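Local coordinates for protein ALDH21) (Physcomitrella patens subsp. patens, PDB 5MZ5) that oxidises succinic semialdehyde with NADP(+) as coenzyme, as a tetrameric member of the aldehyde dehydrogenase family, at residues G169-V174 with L507-V512; P90-M95 with E233-A238; K345-G350 with I396-I401; G311-G316 with P418-Y423. One frame throughout, in Å; residues are numbered along the deposited sequence.

Contact 1 (G169-V174 with L507-V512); sequences GLQGIV and LVMRNV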
loop_
_atom_site.group_PDB
_atom_site.type_symbol
_atom_site.label_atom_id
_atom_site.label_comp_id
_atom_site.label_asym_id
_atom_site.label_seq_id
_atom_site.Cartn_x
_atom_site.Cartn_y
_atom_site.Cartn_z
ATOM N N GLY A 169 -9.351 -1.803 22.620
ATOM C CA GLY A 169 -9.106 -0.374 22.742
ATOM C C GLY A 169 -7.739 0.087 22.280
ATOM O O GLY A 169 -7.350 1.217 22.576
ATOM N N LEU A 170 -7.012 -0.753 21.528
ATOM C CA LEU A 170 -5.696 -0.384 21.015
ATOM C C LEU A 170 -5.703 -0.116 19.518
ATOM O O LEU A 170 -6.360 -0.812 18.746
ATOM C CB LEU A 170 -4.606 -1.420 21.387
ATOM C CG LEU A 170 -4.466 -1.782 22.885
ATOM C CD1 LEU A 170 -3.533 -2.990 23.096
ATOM C CD2 LEU A 170 -3.956 -0.599 23.705
ATOM N N GLN A 171 -4.960 0.928 19.121
ATOM C CA GLN A 171 -4.730 1.333 17.734
ATOM C C GLN A 171 -3.295 1.848 17.684
ATOM O O GLN A 171 -2.708 2.171 18.721
ATOM C CB GLN A 171 -5.752 2.408 17.272
ATOM C CG GLN A 171 -5.527 3.783 17.898
ATOM C CD GLN A 171 -6.623 4.755 17.583
ATOM O OE1 GLN A 171 -6.772 5.201 16.438
ATOM N NE2 GLN A 171 -7.350 5.174 18.617
ATOM N N GLY A 172 -2.746 1.914 16.500
ATOM C CA GLY A 172 -1.380 2.374 16.322
ATOM C C GLY A 172 -1.184 3.256 15.124
ATOM O O GLY A 172 -1.910 3.147 14.128
ATOM N N ILE A 173 -0.226 4.165 15.235
ATOM C CA ILE A 173 0.224 5.019 14.138
ATOM C C ILE A 173 1.675 4.611 13.906
ATOM O O ILE A 173 2.495 4.718 14.815
ATOM C CB ILE A 173 0.074 6.545 14.402
ATOM C CG1 ILE A 173 -1.419 6.936 14.549
ATOM C CG2 ILE A 173 0.777 7.358 13.270
ATOM C CD1 ILE A 173 -1.652 8.244 15.272
ATOM N N VAL A 174 1.963 4.100 12.708
ATOM C CA VAL A 174 3.301 3.670 12.310
ATOM C C VAL A 174 3.870 4.745 11.396
ATOM O O VAL A 174 3.276 5.049 10.371
ATOM C CB VAL A 174 3.298 2.274 11.632
ATOM C CG1 VAL A 174 4.721 1.822 11.322
ATOM C CG2 VAL A 174 2.588 1.244 12.501
ATOM N N LEU A 507 3.347 4.346 17.484
ATOM C CA LEU A 507 2.684 4.988 18.610
ATOM C C LEU A 507 1.499 4.069 18.922
ATOM O O LEU A 507 0.560 3.982 18.126
ATOM C CB LEU A 507 2.200 6.429 18.262
ATOM C CG LEU A 507 1.535 7.202 19.398
ATOM C CD1 LEU A 507 2.531 7.474 20.566
ATOM C CD2 LEU A 507 0.890 8.509 18.877
ATOM N N VAL A 508 1.600 3.308 20.015
ATOM C CA VAL A 508 0.556 2.383 20.452
ATOM C C VAL A 508 -0.334 3.192 21.382
ATOM O O VAL A 508 0.125 3.700 22.389
ATOM C CB VAL A 508 1.109 1.078 21.110
ATOM C CG1 VAL A 508 -0.029 0.178 21.603
ATOM C CG2 VAL A 508 2.038 0.320 20.155
ATOM N N MET A 509 -1.592 3.353 20.998
ATOM C CA MET A 509 -2.553 4.208 21.679
ATOM C C MET A 509 -3.662 3.424 22.352
ATOM O O MET A 509 -4.454 2.753 21.689
ATOM C CB MET A 509 -3.140 5.218 20.668
ATOM C CG MET A 509 -2.088 5.905 19.791
ATOM S SD MET A 509 -2.826 6.657 18.311
ATOM C CE MET A 509 -3.413 8.104 18.976
ATOM N N ARG A 510 -3.730 3.543 23.674
ATOM C CA ARG A 510 -4.712 2.892 24.532
ATOM C C ARG A 510 -5.895 3.818 24.842
ATOM O O ARG A 510 -5.736 4.829 25.530
ATOM C CB ARG A 510 -4.024 2.347 25.793
ATOM C CG ARG A 510 -4.865 2.286 27.079
ATOM C CD ARG A 510 -5.298 0.910 27.496
ATOM N NE ARG A 510 -4.218 -0.082 27.521
ATOM C CZ ARG A 510 -4.420 -1.375 27.290
ATOM N NH1 ARG A 510 -5.644 -1.831 27.076
ATOM N NH2 ARG A 510 -3.403 -2.220 27.272
ATOM N N ASN A 511 -7.081 3.459 24.316
ATOM C CA ASN A 511 -8.347 4.189 24.478
ATOM C C ASN A 511 -8.235 5.699 24.188
ATOM O O ASN A 511 -8.788 6.517 24.923
ATOM C CB ASN A 511 -8.974 3.927 25.872
ATOM C CG ASN A 511 -9.298 2.466 26.121
ATOM O OD1 ASN A 511 -9.988 1.805 25.329
ATOM N ND2 ASN A 511 -8.805 1.935 27.221
ATOM N N VAL A 512 -7.505 6.063 23.128
ATOM C CA VAL A 512 -7.362 7.475 22.749
ATOM C C VAL A 512 -8.669 7.885 22.028
ATOM O O VAL A 512 -9.115 7.212 21.097
ATOM C CB VAL A 512 -6.064 7.747 21.942
ATOM C CG1 VAL A 512 -6.054 9.149 21.353
ATOM C CG2 VAL A 512 -4.825 7.539 22.822
HETATM O O HOH W 1 -6.838 3.896 21.073
HETATM O O HOH W 2 -9.770 6.669 18.520
#
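Gln-171 and Met-509 face each other as an antiparallel hydrogen-bonded pair: Met-509 N donates to Gln-171 O at 2.8 Å, nearly along the C=O axis, and Gln-171 N returns a longer bond to Met-509 O. Ile-173 and Leu-507 repeat this two-way pairing, and Asn-511 N closes the row on Gly-169 O (2.9 Å). Gln-171 NE2 donates to two waters that link it to Val-512, beyond the end of strand 502-510; one, 2.7 Å from Met-509 O, also accepts from Val-512 N, while the other donates to Val-512 O. Gln-171 OE1 is taken by His-158. Packing differs on the two faces. On that of Leu-170, CD2 of this leucine lies 3.7 Å above the centre of the Arg-510 guanidinium, whose NH2 forms a salt bridge with Asp-470 of the second subunit. On the other face, Ile-173 CD1 meets Met-509 SD at 3.6 Å. Strand 502-510 is an outer strand within its chain, yet residues 507-509 pair in parallel with a strand of the second subunit. Such a projecting antiparallel sheet, extended by a neighbour's strand, is the oligomerisation element of the aldehyde dehydrogenase fold.

Contact 2 (P90-M95 with E233-A238); sequences PAMAAM and ELPLGA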
loop_
_atom_site.group_PDB
_atom_site.type_symbol
_atom_site.label_atom_id
_atom_site.label_comp_id
_atom_site.label_asym_id
_atom_site.label_seq_id
_atom_site.Cartn_x
_atom_site.Cartn_y
_atom_site.Cartn_z
ATOM N N PRO A 90 19.460 16.768 13.846
ATOM C CA PRO A 90 18.149 17.316 14.268
ATOM C C PRO A 90 17.527 18.317 13.287
ATOM O O PRO A 90 16.327 18.231 13.037
ATOM C CB PRO A 90 18.439 17.942 15.642
ATOM C CG PRO A 90 19.705 17.243 16.115
ATOM C CD PRO A 90 20.497 17.043 14.871
ATOM N N ALA A 91 18.326 19.244 12.710
ATOM C CA ALA A 91 17.785 20.199 11.730
ATOM C C ALA A 91 17.378 19.505 10.415
ATOM O O ALA A 91 16.410 19.919 9.792
ATOM C CB ALA A 91 18.764 21.335 11.466
ATOM N N MET A 92 18.091 18.431 10.027
ATOM C CA MET A 92 17.769 17.624 8.841
ATOM C C MET A 92 16.401 16.944 9.062
ATOM O O MET A 92 15.530 17.021 8.194
ATOM C CB MET A 92 18.850 16.551 8.600
ATOM C CG MET A 92 20.125 17.072 7.959
ATOM S SD MET A 92 19.830 17.629 6.283
ATOM C CE MET A 92 19.933 16.138 5.398
ATOM N N ALA A 93 16.209 16.344 10.266
ATOM C CA ALA A 93 14.986 15.657 10.693
ATOM C C ALA A 93 13.789 16.614 10.892
ATOM O O ALA A 93 12.655 16.175 10.749
ATOM C CB ALA A 93 15.258 14.855 11.962
ATOM N N ALA A 94 14.037 17.910 11.183
ATOM C CA ALA A 94 13.010 18.947 11.385
ATOM C C ALA A 94 12.587 19.669 10.081
ATOM O O ALA A 94 11.620 20.419 10.097
ATOM C CB ALA A 94 13.467 19.971 12.432
ATOM N N MET A 95 13.312 19.475 8.972
ATOM C CA MET A 95 12.937 20.087 7.693
ATOM C C MET A 95 11.525 19.615 7.285
ATOM O O MET A 95 11.174 18.437 7.475
ATOM C CB MET A 95 13.889 19.617 6.582
ATOM C CG MET A 95 15.267 20.234 6.638
ATOM S SD MET A 95 16.345 19.478 5.416
ATOM C CE MET A 95 15.899 20.423 3.924
ATOM N N GLU A 233 18.189 25.969 1.749
ATOM C CA GLU A 233 17.256 25.077 2.459
ATOM C C GLU A 233 17.981 23.940 3.189
ATOM O O GLU A 233 17.472 23.431 4.187
ATOM C CB GLU A 233 16.242 24.440 1.488
ATOM C CG GLU A 233 15.151 25.364 0.977
ATOM C CD GLU A 233 15.422 26.059 -0.341
ATOM O OE1 GLU A 233 16.608 26.276 -0.683
ATOM O OE2 GLU A 233 14.434 26.429 -1.016
ATOM N N LEU A 234 19.148 23.529 2.675
ATOM C CA LEU A 234 19.919 22.440 3.254
ATOM C C LEU A 234 20.721 22.914 4.469
ATOM O O LEU A 234 21.553 23.801 4.321
ATOM C CB LEU A 234 20.797 21.786 2.167
ATOM C CG LEU A 234 21.242 20.341 2.393
ATOM C CD1 LEU A 234 20.040 19.384 2.532
ATOM C CD2 LEU A 234 22.156 19.899 1.268
ATOM N N PRO A 235 20.425 22.400 5.695
ATOM C CA PRO A 235 21.153 22.864 6.897
ATOM C C PRO A 235 22.680 22.755 6.805
ATOM O O PRO A 235 23.193 21.876 6.123
ATOM C CB PRO A 235 20.603 21.964 8.016
ATOM C CG PRO A 235 19.252 21.524 7.523
ATOM C CD PRO A 235 19.428 21.364 6.045
ATOM N N LEU A 236 23.397 23.645 7.510
ATOM C CA LEU A 236 24.860 23.632 7.561
ATOM C C LEU A 236 25.352 22.335 8.226
ATOM O O LEU A 236 24.835 21.938 9.270
ATOM C CB LEU A 236 25.366 24.860 8.320
ATOM C CG LEU A 236 26.858 25.139 8.214
ATOM C CD1 LEU A 236 27.205 25.735 6.838
ATOM C CD2 LEU A 236 27.311 26.057 9.359
ATOM N N GLY A 237 26.290 21.665 7.573
ATOM C CA GLY A 237 26.830 20.393 8.043
ATOM C C GLY A 237 26.064 19.163 7.601
ATOM O O GLY A 237 26.429 18.053 7.987
ATOM N N ALA A 238 25.004 19.336 6.773
ATOM C CA ALA A 238 24.170 18.238 6.238
ATOM C C ALA A 238 24.985 17.304 5.330
ATOM O O ALA A 238 24.630 16.128 5.143
ATOM C CB ALA A 238 23.012 18.813 5.450
#
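Glu-233 meets Met-95 through its backbone: the methyl CE of Met-95 rests 3.4 Å from Glu-233 O, while the carboxylate leads away to a salt bridge with Lys-106 on helix 97-113. That same helix flanks Met-95, whose side chain also touches Arg-100 and Val-103. Leu-234 follows with one branch, CD1, which approaches Met-92 SD at 4.1 Å. Pro-235 is the centre of the contact, its ring meeting Ala-91 and Met-92 of the last turn of helix 75-94 and Met-95 just beyond it. CD touches two sulphur atoms, 3.7 Å from Met-95 SD and 3.8 Å from Met-92 SD, and the ring carbons CB and CG lie against the methyl of Ala-91, with CB 4.0 Å from Ala-91 CB. Met-95 and the proline reach toward each other tip to tip, whereas Met-92 crosses the ring at a slant. From Pro-235 the chain makes a type II beta turn, in which Gly-237 adopts a positive phi (87°) and Ala-238 N bonds back to Pro-235 O. The turn brings Ala-238 CB to 3.5 Å from Met-92 SD. The methionine chain is folded: chi2 (-67°) places SD and chi3 (-84°) turns the methyl CE, which stays near Ala-238 CB as well. Ala-238 leads directly into strand 239-241, an outer strand of the Rossmann-type sheet. The contact is thus van der Waals packing of thioethers, methyls and a proline ring, with no directional bond between the segments and the charge of Glu-233 paired outside it.

Contact 3 (K345-G350 with I396-I401); sequences KKLKMG and IEPTVI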
loop_
_atom_site.group_PDB
_atom_site.type_symbol
_atom_site.label_atom_id
_atom_site.label_comp_id
_atom_site.label_asym_id
_atom_site.label_seq_id
_atom_site.Cartn_x
_atom_site.Cartn_y
_atom_site.Cartn_z
ATOM N N LYS A 345 32.241 -6.616 -34.371
ATOM C CA LYS A 345 33.321 -6.211 -35.273
ATOM C C LYS A 345 33.139 -4.795 -35.823
ATOM O O LYS A 345 34.119 -4.180 -36.248
ATOM C CB LYS A 345 33.507 -7.238 -36.413
ATOM C CG LYS A 345 34.283 -8.471 -35.953
ATOM C CD LYS A 345 34.192 -9.613 -36.948
ATOM C CE LYS A 345 35.540 -10.220 -37.255
ATOM N NZ LYS A 345 36.061 -11.077 -36.161
ATOM N N LYS A 346 31.906 -4.264 -35.760
ATOM C CA LYS A 346 31.545 -2.930 -36.240
ATOM C C LYS A 346 31.664 -1.860 -35.153
ATOM O O LYS A 346 31.606 -0.668 -35.482
ATOM C CB LYS A 346 30.113 -2.937 -36.821
ATOM C CG LYS A 346 29.999 -3.636 -38.168
ATOM C CD LYS A 346 28.555 -3.672 -38.666
ATOM C CE LYS A 346 28.453 -4.298 -40.044
ATOM N NZ LYS A 346 27.174 -3.958 -40.719
ATOM N N LEU A 347 31.809 -2.280 -33.863
ATOM C CA LEU A 347 31.864 -1.376 -32.715
ATOM C C LEU A 347 33.086 -0.474 -32.742
ATOM O O LEU A 347 34.205 -0.967 -32.819
ATOM C CB LEU A 347 31.744 -2.119 -31.371
ATOM C CG LEU A 347 30.439 -2.894 -31.094
ATOM C CD1 LEU A 347 30.538 -3.679 -29.785
ATOM C CD2 LEU A 347 29.217 -1.972 -31.099
ATOM N N LYS A 348 32.868 0.852 -32.726
ATOM C CA LYS A 348 33.955 1.829 -32.773
ATOM C C LYS A 348 34.609 1.965 -31.417
ATOM O O LYS A 348 33.962 2.337 -30.440
ATOM C CB LYS A 348 33.487 3.199 -33.275
ATOM C CG LYS A 348 33.035 3.181 -34.705
ATOM C CD LYS A 348 32.533 4.514 -35.139
ATOM C CE LYS A 348 32.276 4.474 -36.617
ATOM N NZ LYS A 348 31.733 5.763 -37.123
ATOM N N MET A 349 35.902 1.655 -31.374
ATOM C CA MET A 349 36.748 1.737 -30.199
ATOM C C MET A 349 37.737 2.879 -30.420
ATOM O O MET A 349 38.389 2.949 -31.466
ATOM C CB MET A 349 37.489 0.408 -29.980
ATOM C CG MET A 349 38.200 0.329 -28.651
ATOM S SD MET A 349 39.091 -1.216 -28.370
ATOM C CE MET A 349 40.505 -0.984 -29.413
ATOM N N GLY A 350 37.826 3.776 -29.447
ATOM C CA GLY A 350 38.746 4.899 -29.537
ATOM C C GLY A 350 38.515 5.988 -28.523
ATOM O O GLY A 350 38.051 5.730 -27.408
ATOM N N ILE A 396 40.856 -2.632 -24.589
ATOM C CA ILE A 396 40.609 -4.058 -24.794
ATOM C C ILE A 396 39.594 -4.114 -25.912
ATOM O O ILE A 396 38.533 -3.483 -25.819
ATOM C CB ILE A 396 40.100 -4.804 -23.505
ATOM C CG1 ILE A 396 41.225 -4.991 -22.466
ATOM C CG2 ILE A 396 39.462 -6.170 -23.837
ATOM C CD1 ILE A 396 42.329 -6.127 -22.838
ATOM N N GLU A 397 39.909 -4.867 -26.964
ATOM C CA GLU A 397 39.001 -5.069 -28.095
ATOM C C GLU A 397 37.713 -5.763 -27.614
ATOM O O GLU A 397 37.791 -6.605 -26.705
ATOM C CB GLU A 397 39.665 -5.948 -29.156
ATOM C CG GLU A 397 40.670 -5.212 -30.006
ATOM C CD GLU A 397 41.406 -6.078 -31.009
ATOM O OE1 GLU A 397 41.971 -5.506 -31.968
ATOM O OE2 GLU A 397 41.431 -7.320 -30.840
ATOM N N PRO A 398 36.525 -5.431 -28.180
ATOM C CA PRO A 398 35.306 -6.176 -27.777
ATOM C C PRO A 398 35.522 -7.652 -28.157
ATOM O O PRO A 398 35.915 -7.969 -29.284
ATOM C CB PRO A 398 34.176 -5.485 -28.548
ATOM C CG PRO A 398 34.836 -4.756 -29.646
ATOM C CD PRO A 398 36.262 -4.483 -29.284
ATOM N N THR A 399 35.427 -8.526 -27.154
ATOM C CA THR A 399 35.755 -9.940 -27.260
ATOM C C THR A 399 34.558 -10.849 -27.061
ATOM O O THR A 399 33.711 -10.574 -26.221
ATOM C CB THR A 399 36.857 -10.254 -26.220
ATOM O OG1 THR A 399 37.927 -9.317 -26.346
ATOM C CG2 THR A 399 37.397 -11.671 -26.318
ATOM N N VAL A 400 34.531 -11.963 -27.814
ATOM C CA VAL A 400 33.552 -13.053 -27.719
ATOM C C VAL A 400 34.323 -14.377 -27.694
ATOM O O VAL A 400 35.120 -14.642 -28.582
ATOM C CB VAL A 400 32.434 -13.056 -28.804
ATOM C CG1 VAL A 400 31.381 -14.128 -28.500
ATOM C CG2 VAL A 400 31.773 -11.684 -28.923
ATOM N N ILE A 401 34.107 -15.178 -26.653
ATOM C CA ILE A 401 34.757 -16.479 -26.485
ATOM C C ILE A 401 33.676 -17.542 -26.305
ATOM O O ILE A 401 32.773 -17.385 -25.485
ATOM C CB ILE A 401 35.830 -16.544 -25.355
ATOM C CG1 ILE A 401 36.505 -15.172 -25.080
ATOM C CG2 ILE A 401 36.863 -17.649 -25.667
ATOM C CD1 ILE A 401 37.342 -15.086 -23.791
#
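Met-349 reaches toward Ile-396 and Glu-397 with CG anti to its backbone N (chi1 -170°) and the chain still extended through chi2, before chi3 (75°) turns the methyl CE aside toward Glu-397 CG. The contact joins the loop that follows helix 333-345 to an interrupted part of strand 395-402, within the mixed alpha/beta domain that carries the catalytic cysteine in aldehyde dehydrogenases. The two backbones stay well apart, the nearest CA atoms, those of Met-349 and Glu-397, being 7.5 Å from each other, and no hydrogen bond links them, so the side chains of Leu-347 and Met-349 bridge the gap, the latter onto backbone atoms. Leu-347 places CD1 4.2 Å from Pro-398 CB in a modest apolar touch. The leucine also packs on Ile-309 and Phe-313 of helix 301-313, and Pro-398 leans on the same phenylalanine, so the two residues meet beside a shared aromatic ring. Farther along, Met-349 SD lies 3.9 Å from Glu-397 CA and more loosely against the proline ring at CD. Leu-359 lies against both Met-349 and Pro-398 and extends the apolar cluster. Within the strand segment, Thr-399 OG1 donates to Glu-397 O at 2.7 Å, reaching it from above the carbonyl plane. This bond spans Pro-398, whose nitrogen has no hydrogen to give, and ties the two sides of the interruption together. In this surface contact the closest approach is that of Met-349 SD to the carbonyl oxygen Ile-396 O, 3.5 Å.

Contact 4 (G311-G316 with P418-Y423); sequences GGFYQG and PVVLLY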
loop_
_atom_site.group_PDB
_atom_site.type_symbol
_atom_site.label_atom_id
_atom_site.label_comp_id
_atom_site.label_asym_id
_atom_site.label_seq_id
_atom_site.Cartn_x
_atom_site.Cartn_y
_atom_site.Cartn_z
ATOM N N GLY A 311 24.014 -5.043 -23.974
ATOM C CA GLY A 311 24.292 -5.818 -22.773
ATOM C C GLY A 311 25.751 -6.185 -22.588
ATOM O O GLY A 311 26.337 -5.942 -21.527
ATOM N N GLY A 312 26.322 -6.771 -23.619
ATOM C CA GLY A 312 27.700 -7.235 -23.596
ATOM C C GLY A 312 28.805 -6.202 -23.662
ATOM O O GLY A 312 29.922 -6.496 -23.230
ATOM N N PHE A 313 28.543 -5.009 -24.228
ATOM C CA PHE A 313 29.610 -4.034 -24.471
ATOM C C PHE A 313 29.342 -2.562 -24.104
ATOM O O PHE A 313 30.258 -1.748 -24.285
ATOM C CB PHE A 313 30.035 -4.114 -25.949
ATOM C CG PHE A 313 30.412 -5.518 -26.361
ATOM C CD1 PHE A 313 31.643 -6.060 -25.999
ATOM C CD2 PHE A 313 29.502 -6.329 -27.032
ATOM C CE1 PHE A 313 31.967 -7.375 -26.323
ATOM C CE2 PHE A 313 29.819 -7.652 -27.336
ATOM C CZ PHE A 313 31.063 -8.156 -27.017
ATOM N N TYR A 314 28.148 -2.209 -23.585
ATOM C CA TYR A 314 27.886 -0.824 -23.146
ATOM C C TYR A 314 28.765 -0.576 -21.904
ATOM O O TYR A 314 29.026 -1.527 -21.145
ATOM C CB TYR A 314 26.385 -0.595 -22.840
ATOM C CG TYR A 314 26.002 -0.706 -21.371
ATOM C CD1 TYR A 314 26.091 -1.923 -20.689
ATOM C CD2 TYR A 314 25.552 0.405 -20.665
ATOM C CE1 TYR A 314 25.813 -2.009 -19.324
ATOM C CE2 TYR A 314 25.229 0.319 -19.310
ATOM C CZ TYR A 314 25.356 -0.891 -18.644
ATOM O OH TYR A 314 25.020 -0.969 -17.311
ATOM N N GLN A 315 29.266 0.671 -21.727
ATOM C CA GLN A 315 30.191 1.062 -20.644
ATOM C C GLN A 315 31.498 0.234 -20.710
ATOM O O GLN A 315 32.274 0.204 -19.756
ATOM C CB GLN A 315 29.514 0.976 -19.243
ATOM C CG GLN A 315 29.378 2.320 -18.514
ATOM C CD GLN A 315 28.384 3.297 -19.134
ATOM O OE1 GLN A 315 28.636 4.498 -19.215
ATOM N NE2 GLN A 315 27.217 2.831 -19.550
ATOM N N GLY A 316 31.709 -0.431 -21.847
ATOM C CA GLY A 316 32.846 -1.310 -22.099
ATOM C C GLY A 316 32.890 -2.516 -21.188
ATOM O O GLY A 316 33.976 -2.971 -20.838
ATOM N N PRO A 418 35.020 -5.689 -21.817
ATOM C CA PRO A 418 34.153 -5.955 -22.982
ATOM C C PRO A 418 34.322 -7.382 -23.503
ATOM O O PRO A 418 34.820 -7.601 -24.609
ATOM C CB PRO A 418 34.564 -4.858 -23.979
ATOM C CG PRO A 418 36.019 -4.608 -23.668
ATOM C CD PRO A 418 36.228 -4.919 -22.201
ATOM N N VAL A 419 33.931 -8.356 -22.667
ATOM C CA VAL A 419 34.076 -9.786 -22.923
ATOM C C VAL A 419 32.763 -10.496 -22.708
ATOM O O VAL A 419 32.161 -10.353 -21.639
ATOM C CB VAL A 419 35.224 -10.453 -22.093
ATOM C CG1 VAL A 419 35.481 -11.892 -22.562
ATOM C CG2 VAL A 419 36.510 -9.645 -22.160
ATOM N N VAL A 420 32.342 -11.286 -23.716
ATOM C CA VAL A 420 31.117 -12.088 -23.684
ATOM C C VAL A 420 31.445 -13.564 -23.881
ATOM O O VAL A 420 32.130 -13.929 -24.837
ATOM C CB VAL A 420 30.045 -11.596 -24.697
ATOM C CG1 VAL A 420 28.809 -12.503 -24.691
ATOM C CG2 VAL A 420 29.644 -10.152 -24.417
ATOM N N LEU A 421 30.949 -14.408 -22.966
ATOM C CA LEU A 421 31.118 -15.854 -23.045
ATOM C C LEU A 421 29.869 -16.472 -23.644
ATOM O O LEU A 421 28.801 -16.418 -23.041
ATOM C CB LEU A 421 31.456 -16.477 -21.686
ATOM C CG LEU A 421 32.704 -15.957 -20.965
ATOM C CD1 LEU A 421 33.089 -16.884 -19.869
ATOM C CD2 LEU A 421 33.885 -15.782 -21.909
ATOM N N LEU A 422 30.008 -17.020 -24.860
ATOM C CA LEU A 422 28.924 -17.628 -25.627
ATOM C C LEU A 422 28.805 -19.127 -25.395
ATOM O O LEU A 422 29.804 -19.849 -25.400
ATOM C CB LEU A 422 29.133 -17.327 -27.127
ATOM C CG LEU A 422 28.085 -17.824 -28.130
ATOM C CD1 LEU A 422 26.681 -17.240 -27.847
ATOM C CD2 LEU A 422 28.509 -17.484 -29.542
ATOM N N TYR A 423 27.562 -19.587 -25.209
ATOM C CA TYR A 423 27.217 -20.998 -24.989
ATOM C C TYR A 423 25.942 -21.366 -25.733
ATOM O O TYR A 423 25.064 -20.528 -25.956
ATOM C CB TYR A 423 27.013 -21.292 -23.486
ATOM C CG TYR A 423 28.214 -20.984 -22.623
ATOM C CD1 TYR A 423 29.273 -21.883 -22.521
ATOM C CD2 TYR A 423 28.303 -19.784 -21.916
ATOM C CE1 TYR A 423 30.394 -21.598 -21.742
ATOM C CE2 TYR A 423 29.416 -19.490 -21.123
ATOM C CZ TYR A 423 30.461 -20.402 -21.040
ATOM O OH TYR A 423 31.568 -20.133 -20.266
#
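Phe-313 packing on Pro-418 and Val-420 makes this a buried contact between the end of helix 301-313 and the start of strand 419-425, with no hydrogen bond between the two segments. The phenylalanine ring crosses both partners at about a right angle. The closest touch of the ring is at its edge: CE1 lies 3.3 Å from Pro-418 O, which sits near the ring plane, consistent with a weakly favourable contact of the ring's hydrogen rim with the oxygen. With CG anti to the carbonyl carbon (chi1 -54°), the ring starts out beside the backbone N and meets Pro-418 with its CD1-CE1 edge. CD1 lies 3.7 Å from Pro-418 CB, while the far end, CZ, reaches Val-420 CG2 at 3.6 Å. Pro-418 O also accepts a backbone hydrogen bond from Thr-399 on the neighbouring strand. The strand belongs to the mixed sheet of the aldehyde dehydrogenase catalytic domain, lying between strands 323-329 and 395-402, and helix 301-313 packs over it while leading toward Cys-320, which binds both succinate and NADP(+). Glycine permits the close approach of helix and strand: Gly-312 CA lies 3.6 Å from Val-420 CG2, and a CB there would clash with that methyl. Gly-316 O lies 3.3 Å from Pro-418 CD; the positive phi of this residue (63°) favours glycine. The intervening Tyr-314 does not touch the strand segment; it belongs to the succinate site, and its OH is hydrogen-bonded to Ser-319, another residue of that site.

In the fold
Contacts 3 and 4 form one neighbourhood, their centres about 9 Å apart, on adjacent strands 395-402 and 419-425 of the same mixed sheet; along the chain, both segments of contact 3 fall between those of contact 4. Contacts 1 and 2 lie on the opposite side of the chain's centre, about 30 Å apart between centres, and contact 1 is about 63 Å from contact 3. The segments of contacts 1 and 2 alternate, and contact 2 closes before contacts 3 and 4 open. Residues 169-174 and 507-512 enclose the latter pair. After the catalytic sheet the chain adds strand 488-489 to the Rossmann-type sheet and finishes with strand 502-510, the third strand of the sheet joining subunits.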